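Local coordinates for protein coatomer subunit delta (PDB 5FJZ) that serves in the COPI coatomer, which mediates retrograde Golgi-to-ER transport of dilysine-tagged proteins, its mu-homology domain binding a tryptophan-based motif of Dsl1, at the interface of chains A and B. Numbering follows the deposited sequence. Chains: chain A/B, Coatomer subunit delta.

Contact 1: the interface of chains A and B. Residues chain A 26-28, 32, 34, 270; chain B 67, 70.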
ATOM      1  N   GLU A  26       1.056 -17.511  12.592  1.00 15.74           N
ATOM      2  CA  GLU A  26       2.507 -17.695  12.514  1.00 13.61           C
ATOM      3  C   GLU A  26       3.040 -18.756  13.499  1.00 14.58           C
ATOM      4  O   GLU A  26       2.586 -18.824  14.678  1.00 14.90           O
ATOM      5  CB  GLU A  26       3.213 -16.355  12.792  1.00 15.83           C
ATOM      6  CG  GLU A  26       4.758 -16.403  12.740  1.00 19.33           C
ATOM      7  CD  GLU A  26       5.456 -15.038  12.720  1.00 25.42           C
ATOM      8  OE1 GLU A  26       4.772 -14.036  12.362  1.00 22.73           O
ATOM      9  OE2 GLU A  26       6.665 -14.980  13.049  1.00 31.64           O
ATOM     10  N   PHE A  27       3.954 -19.545  13.014  1.00 13.90           N
ATOM     11  CA  PHE A  27       4.516 -20.746  13.767  1.00 13.52           C
ATOM     12  C   PHE A  27       6.005 -20.648  13.771  1.00 15.26           C
ATOM     13  O   PHE A  27       6.608 -20.087  12.859  1.00 16.69           O
ATOM     14  CB  PHE A  27       4.116 -22.094  13.118  1.00 13.30           C
ATOM     15  CG  PHE A  27       2.683 -22.283  12.945  1.00 13.23           C
ATOM     16  CD1 PHE A  27       2.022 -21.706  11.875  1.00 13.22           C
ATOM     17  CD2 PHE A  27       1.934 -23.015  13.849  1.00 13.27           C
ATOM     18  CE1 PHE A  27       0.678 -21.873  11.695  1.00 14.50           C
ATOM     19  CE2 PHE A  27       0.592 -23.183  13.671  1.00 12.98           C
ATOM     20  CZ  PHE A  27      -0.070 -22.594  12.625  1.00 12.80           C
ATOM     21  N   SER A  28       6.660 -21.028  14.896  1.00 18.10           N
ATOM     22  CA  SER A  28       8.029 -21.281  14.863  1.00 20.08           C
ATOM     23  C   SER A  28       8.314 -22.538  14.012  1.00 18.48           C
ATOM     24  O   SER A  28       7.429 -23.333  13.720  1.00 17.10           O
ATOM     25  CB  SER A  28       8.569 -21.473  16.269  1.00 25.11           C
ATOM     26  OG  SER A  28       8.594 -20.227  16.951  1.00 38.05           O
ATOM     27  N   THR A  32       5.664 -24.384  17.248  1.00 17.92           N
ATOM     28  CA  THR A  32       5.068 -23.613  18.360  1.00 17.83           C
ATOM     29  C   THR A  32       4.295 -22.431  17.785  1.00 17.34           C
ATOM     30  O   THR A  32       4.874 -21.673  16.995  1.00 19.83           O
ATOM     31  CB  THR A  32       6.154 -23.025  19.271  1.00 18.12           C
ATOM     32  OG1 THR A  32       6.953 -24.099  19.776  1.00 18.62           O
ATOM     33  CG2 THR A  32       5.533 -22.282  20.452  1.00 20.75           C
ATOM     34  N   HIS A  34       3.069 -18.882  17.443  1.00 13.72           N
ATOM     35  CA  HIS A  34       3.325 -17.493  17.854  1.00 12.71           C
ATOM     36  C   HIS A  34       2.163 -16.551  17.966  1.00 15.29           C
ATOM     37  O   HIS A  34       2.067 -15.832  18.935  1.00 14.18           O
ATOM     38  CB  HIS A  34       4.368 -16.930  16.843  1.00 15.29           C
ATOM     39  CG  HIS A  34       4.680 -15.492  17.033  1.00 16.13           C
ATOM     40  ND1 HIS A  34       4.041 -14.503  16.298  1.00 14.93           N
ATOM     41  CD2 HIS A  34       5.512 -14.867  17.886  1.00 13.89           C
ATOM     42  CE1 HIS A  34       4.442 -13.340  16.742  1.00 14.90           C
ATOM     43  NE2 HIS A  34       5.350 -13.530  17.692  1.00 13.86           N
ATOM     44  N   GLN A 270       8.244 -19.612  10.396  1.00 22.20           N
ATOM     45  CA  GLN A 270       9.338 -18.706  10.379  1.00 29.01           C
ATOM     46  C   GLN A 270      10.399 -19.096  11.407  1.00 33.82           C
ATOM     47  O   GLN A 270      11.594 -19.036  11.139  1.00 33.75           O
ATOM     48  CB  GLN A 270       8.723 -17.357  10.740  1.00 32.91           C
ATOM     49  CG  GLN A 270       9.595 -16.161  10.775  1.00 39.45           C
ATOM     50  CD  GLN A 270       8.978 -15.075   9.941  1.00 32.58           C
ATOM     51  OE1 GLN A 270       7.926 -14.527  10.266  1.00 42.59           O
ATOM     52  NE2 GLN A 270       9.585 -14.822   8.810  1.00 35.47           N
ATOM     53  OXT GLN A 270      10.004 -19.319  12.558  1.00 44.70           O
TER
ATOM     54  N   LYS B  67      10.226 -17.706  22.137  1.00 17.19           N
ATOM     55  CA  LYS B  67       9.600 -17.856  20.851  0.50 18.04           C
ATOM     56  C   LYS B  67       8.457 -16.905  20.645  1.00 16.84           C
ATOM     57  O   LYS B  67       8.109 -16.624  19.497  1.00 15.54           O
ATOM     58  CB  LYS B  67       9.229 -19.268  20.625  0.50 16.95           C
ATOM     59  CG  LYS B  67      10.513 -20.017  20.249  0.50 16.42           C
ATOM     60  CD  LYS B  67      10.170 -21.453  19.903  0.50 17.13           C
ATOM     61  CE  LYS B  67      11.415 -22.295  19.730  0.50 17.65           C
ATOM     62  NZ  LYS B  67      10.958 -23.653  19.432  0.50 19.09           N
ATOM     63  N   GLN B  70       9.326 -14.036  18.290  1.00 17.62           N
ATOM     64  CA  GLN B  70       9.842 -14.386  16.925  1.00 18.71           C
ATOM     65  C   GLN B  70      10.991 -13.500  16.487  1.00 17.28           C
ATOM     66  O   GLN B  70      10.855 -12.735  15.547  1.00 16.07           O
ATOM     67  CB  GLN B  70       8.686 -14.304  15.899  1.00 22.93           C
ATOM     68  CG  GLN B  70       7.721 -15.461  15.962  1.00 31.30           C
ATOM     69  CD  GLN B  70       8.295 -16.830  15.586  1.00 35.61           C
ATOM     70  OE1 GLN B  70       8.780 -17.584  16.471  1.00 38.46           O
ATOM     71  NE2 GLN B  70       8.087 -17.218  14.314  1.00 27.77           N
TER
HETATM   72  O   HOH W   1       6.604 -19.305  18.135  1.00 20.12           O
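This is a polar interface between two mu-homology domains of delta-COP, a member of the adaptor medium-subunit family. It joins chains A and B in the crystal and need not form in coatomer. B:Gln70 carries most of the contact. Its NE2 donates to the carboxylate oxygen OE2 of A:Glu26 at 2.9 Å. The acceptor lies in the amide plane and uses its anti lone pair. The two side chains come from opposite directions, with carboxylate and amide planes 67° apart. On the other end of the amide, OE1 accepts from the hydroxyl OG of A:Ser28 at 2.7 Å, with the donor tilted out of the carbonyl plane. Bonds at both ends should fix the amide's rotation. NE2 also makes a weak bond to the C-terminal carboxylate of A:Gln270. CG of B:Gln70 is anti to its carbonyl carbon (chi1 -76°), which sets it over one face of the A:His34 ring, toward the rim. The two are modelled too close, so the exact fit is doubtful. A bend at chi2 turns the amide toward A:Glu26 and A:Ser28. Water 1 binds A:Ser28 OG, B:Gln70 OE1 and the backbone O of A:Thr32. The extended B:Lys67 chain runs alongside, its CD 4.0 Å from A:Ser28 CB.

Contact 2: the interface of chains A and B. Residues chain A 67-68, 111-112; chain B 34, 115.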
ATOM      1  N   LYS A  67     -17.025  -9.350  23.327  1.00 18.13           N
ATOM      2  CA  LYS A  67     -16.201  -8.190  22.991  1.00 23.16           C
ATOM      3  C   LYS A  67     -14.870  -8.609  22.277  1.00 21.10           C
ATOM      4  O   LYS A  67     -14.225  -7.779  21.630  1.00 22.32           O
ATOM      5  CB  LYS A  67     -15.906  -7.441  24.243  1.00 21.39           C
ATOM      6  CG  LYS A  67     -17.142  -6.667  24.735  1.00 26.00           C
ATOM      7  CD  LYS A  67     -16.779  -5.736  25.867  1.00 28.58           C
ATOM      8  CE  LYS A  67     -18.037  -5.067  26.433  1.00 32.14           C
ATOM      9  NZ  LYS A  67     -17.575  -4.188  27.523  1.00 39.94           N
ATOM     10  N   SER A  68     -14.419  -9.847  22.505  1.00 19.52           N
ATOM     11  CA  SER A  68     -13.117 -10.261  21.906  1.00 17.93           C
ATOM     12  C   SER A  68     -13.265 -10.308  20.376  1.00 17.19           C
ATOM     13  O   SER A  68     -12.216 -10.390  19.679  1.00 18.18           O
ATOM     14  CB  SER A  68     -12.654 -11.622  22.472  1.00 18.96           C
ATOM     15  OG  SER A  68     -13.551 -12.671  22.116  1.00 20.09           O
ATOM     16  N   LYS A 111     -10.541 -11.125  15.711  1.00 15.34           N
ATOM     17  CA  LYS A 111     -10.116 -11.697  16.981  1.00 15.94           C
ATOM     18  C   LYS A 111      -8.721 -12.155  16.838  1.00 15.07           C
ATOM     19  O   LYS A 111      -8.299 -12.623  15.751  1.00 14.34           O
ATOM     20  CB  LYS A 111     -11.045 -12.853  17.395  1.00 17.59           C
ATOM     21  CG  LYS A 111     -10.575 -13.404  18.699  1.00 22.58           C
ATOM     22  CD  LYS A 111     -11.650 -14.157  19.436  1.00 22.83           C
ATOM     23  CE  LYS A 111     -11.083 -14.802  20.677  1.00 24.48           C
ATOM     24  NZ  LYS A 111     -12.141 -15.661  21.188  1.00 26.57           N
ATOM     25  N   VAL A 112      -7.970 -11.992  17.926  1.00 15.97           N
ATOM     26  CA  VAL A 112      -6.597 -12.345  17.988  1.00 16.81           C
ATOM     27  C   VAL A 112      -6.357 -13.455  19.006  1.00 18.93           C
ATOM     28  O   VAL A 112      -7.054 -13.577  20.027  1.00 19.60           O
ATOM     29  CB  VAL A 112      -5.619 -11.187  18.259  1.00 17.73           C
ATOM     30  CG1 VAL A 112      -5.770 -10.033  17.266  1.00 17.64           C
ATOM     31  CG2 VAL A 112      -5.572 -10.772  19.711  1.00 20.42           C
TER
ATOM     32  N   HIS B  34      -9.155  -5.389  23.655  1.00 18.00           N
ATOM     33  CA  HIS B  34      -9.373  -6.366  22.641  1.00 16.75           C
ATOM     34  C   HIS B  34      -8.129  -7.106  22.223  1.00 16.10           C
ATOM     35  O   HIS B  34      -8.143  -8.310  22.028  1.00 14.49           O
ATOM     36  CB  HIS B  34     -10.022  -5.653  21.440  1.00 17.06           C
ATOM     37  CG  HIS B  34     -10.202  -6.530  20.248  1.00 16.02           C
ATOM     38  ND1 HIS B  34      -9.278  -6.575  19.244  1.00 16.82           N
ATOM     39  CD2 HIS B  34     -11.136  -7.460  19.946  1.00 15.09           C
ATOM     40  CE1 HIS B  34      -9.692  -7.387  18.307  1.00 16.40           C
ATOM     41  NE2 HIS B  34     -10.849  -7.906  18.685  1.00 17.64           N
ATOM     42  N   ALA B 115      -7.343 -10.550  24.279  1.00 23.23           N
ATOM     43  CA  ALA B 115      -8.325  -9.766  25.003  1.00 26.78           C
ATOM     44  C   ALA B 115      -7.927  -9.729  26.507  1.00 25.21           C
ATOM     45  O   ALA B 115      -7.434 -10.719  27.034  1.00 24.92           O
ATOM     46  CB  ALA B 115      -9.727 -10.322  24.797  1.00 25.01           C
TER
HETATM   47  O   HOH W   2      -8.547 -12.050  22.093  1.00 15.95           O
HETATM   48  O   HOH W   3      -9.388 -10.412  20.407  1.00 16.35           O
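B:His34 NE2 meets the backbone O of A:Ser68 at 3.0 Å, across the A/B interface seen in the crystal. This O is tilted out of the ring plane and shifted toward CD2, so any hydrogen bond, which needs a proton on NE2, is bent. The carbonyl of A:Lys67 approaches the same ring at its edge, in plane, with its O 3.5 Å from CD2. The imidazole thus points its NE2–CD2 side at the 3-10 helix 67-69. Its CG is anti to the backbone N (chi1 175°), which points the ring from its strand across to this helix of chain A. Beside it, the methyl CB of B:Ala115 packs 4.0 Å from A:Ser68 CB. Two waters form the next layer. Water 3 lies over one face of the ring, toward its rim. It joins A:Ser68 O to the backbone O of B:His34, at 2.9 Å from the latter, and also pairs with A:Val112 N. Water 2 links A:Val112 O to B:Ala115 N, 2.9 Å from that nitrogen. The two waters lie next to each other, so strand 104-113 reaches chain B through solvent. Further out, A:Lys111 NZ makes a weak bond to A:Ser68 OG. The site helps hold the two domains together in the crystal, mostly through backbone groups and water.

Contact 3: the interface of chains A and B. Residues chain A 75, 79, 91; chain B 213, 215.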
ATOM      1  N   PRO A  75     -21.236   2.222   9.333  1.00 22.04           N
ATOM      2  CA  PRO A  75     -21.889   3.483   9.762  1.00 23.78           C
ATOM      3  C   PRO A  75     -23.385   3.630   9.483  1.00 19.94           C
ATOM      4  O   PRO A  75     -24.117   4.155  10.354  1.00 21.93           O
ATOM      5  CB  PRO A  75     -21.094   4.559   9.065  1.00 23.81           C
ATOM      6  CG  PRO A  75     -19.774   3.968   8.875  1.00 26.37           C
ATOM      7  CD  PRO A  75     -19.926   2.478   8.737  1.00 23.27           C
ATOM      8  N   LYS A  79     -26.459   0.045  15.126  1.00 28.37           N
ATOM      9  CA  LYS A  79     -25.674  -0.721  16.102  1.00 31.53           C
ATOM     10  C   LYS A  79     -26.546  -1.250  17.228  1.00 34.31           C
ATOM     11  O   LYS A  79     -26.410  -2.411  17.639  1.00 26.48           O
ATOM     12  CB  LYS A  79     -24.537   0.144  16.641  1.00 28.85           C
ATOM     13  CG  LYS A  79     -23.584  -0.526  17.628  1.00 32.66           C
ATOM     14  CD  LYS A  79     -23.284  -1.986  17.219  1.00 39.58           C
ATOM     15  CE  LYS A  79     -21.867  -2.212  16.734  1.00 42.90           C
ATOM     16  NZ  LYS A  79     -20.923  -2.169  17.880  1.00 43.13           N
ATOM     17  N   ARG A  91     -29.738   2.320   9.949  1.00 32.67           N
ATOM     18  CA  ARG A  91     -29.840   3.325  11.034  1.00 33.19           C
ATOM     19  C   ARG A  91     -30.914   4.384  10.622  1.00 36.49           C
ATOM     20  O   ARG A  91     -31.719   4.793  11.447  1.00 30.11           O
ATOM     21  CB  ARG A  91     -28.418   3.781  11.629  1.00 38.84           C
ATOM     22  CG  ARG A  91     -27.621   4.922  11.028  1.00 43.20           C
ATOM     23  CD  ARG A  91     -26.643   5.617  12.028  1.00 43.99           C
ATOM     24  NE  ARG A  91     -25.767   4.649  12.698  1.00 46.31           N
ATOM     25  CZ  ARG A  91     -25.715   4.334  14.009  1.00 47.76           C
ATOM     26  NH1 ARG A  91     -26.478   4.948  14.906  1.00 43.52           N
ATOM     27  NH2 ARG A  91     -24.874   3.358  14.447  1.00 46.74           N
TER
ATOM     28  N   TYR B 213     -24.182  11.634  15.531  1.00 41.16           N
ATOM     29  CA  TYR B 213     -24.692  10.613  16.445  1.00 43.59           C
ATOM     30  C   TYR B 213     -23.488  10.056  17.181  1.00 39.13           C
ATOM     31  O   TYR B 213     -22.336  10.204  16.733  1.00 36.59           O
ATOM     32  CB  TYR B 213     -25.482   9.511  15.706  1.00 46.18           C
ATOM     33  CG  TYR B 213     -24.775   8.962  14.488  1.00 46.09           C
ATOM     34  CD1 TYR B 213     -24.939   9.528  13.228  1.00 48.04           C
ATOM     35  CD2 TYR B 213     -23.927   7.883  14.610  1.00 47.30           C
ATOM     36  CE1 TYR B 213     -24.267   9.024  12.116  1.00 42.91           C
ATOM     37  CE2 TYR B 213     -23.255   7.373  13.532  1.00 48.88           C
ATOM     38  CZ  TYR B 213     -23.431   7.939  12.288  1.00 50.18           C
ATOM     39  OH  TYR B 213     -22.737   7.415  11.237  1.00 46.37           O
ATOM     40  N   ASP B 215     -22.083   7.114  17.641  1.00 36.20           N
ATOM     41  CA  ASP B 215     -21.157   6.135  17.017  1.00 37.25           C
ATOM     42  C   ASP B 215     -20.179   6.791  16.037  1.00 29.57           C
ATOM     43  O   ASP B 215     -19.160   6.203  15.730  1.00 32.90           O
ATOM     44  CB  ASP B 215     -21.898   5.002  16.332  1.00 35.79           C
ATOM     45  CG  ASP B 215     -22.667   4.123  17.303  1.00 39.77           C
ATOM     46  OD1 ASP B 215     -22.186   3.858  18.409  1.00 43.87           O
ATOM     47  OD2 ASP B 215     -23.767   3.652  16.932  1.00 37.07           O
TER
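A:Arg91 NH2 donates to the carboxylate oxygen OD2 of B:Asp215 at 2.7 Å, forming a salt bridge across the crystal interface between two mu-homology domains of this adaptor medium-subunit family member. OD2 uses its anti lone pair. The bond is bent, and OD2 lies 29° out of the guanidinium plane. The guanidinium and carboxylate planes stand 74° apart, so the groups do not meet as a flat two-pronged pair. Within chain A, the carbonyl of A:Pro75 positions the arginine. Its O accepts from A:Arg91 NE at 2.9 Å, in the guanidinium plane and nearly in line with the carbonyl bond. The arginine chain bends at chi3 (52°) and turns its end over B:Tyr213. The guanidinium and phenol ring are almost parallel, with CE2 of the ring 3.9 Å from A:Arg91 CZ. The aliphatic CD lies over the middle of the same ring face. The tyrosine OH reaches toward the loop at A:Pro75, where CB of the proline is 3.9 Å from B:Tyr213 OH. Replacing A:Arg91 with alanine is likely to leave B:Asp215 without its salt-bridge partner, and would take the flat guanidinium and CD from the face of B:Tyr213.

Contact 1 and contact 2 lie about 20 Å apart, and contact 2 and contact 3 about 21 Å apart, between the centres of their C-alpha atoms. Contacts 1 and 3 are about 39 Å apart. Contact 2 thus lies between the outer two. Contacts 1 and 2 share Lys67 and His34 with the chains exchanged, so the 3-10 helix 67-69 of each chain faces strand 33-46 of the other. This follows from the two-fold symmetry. Contact 3 adds a different surface, joining A:Arg91 to the 3-10 helix 214-217. The separated patches would probably limit rocking of the two domains in the crystal; the pair may not form in coatomer.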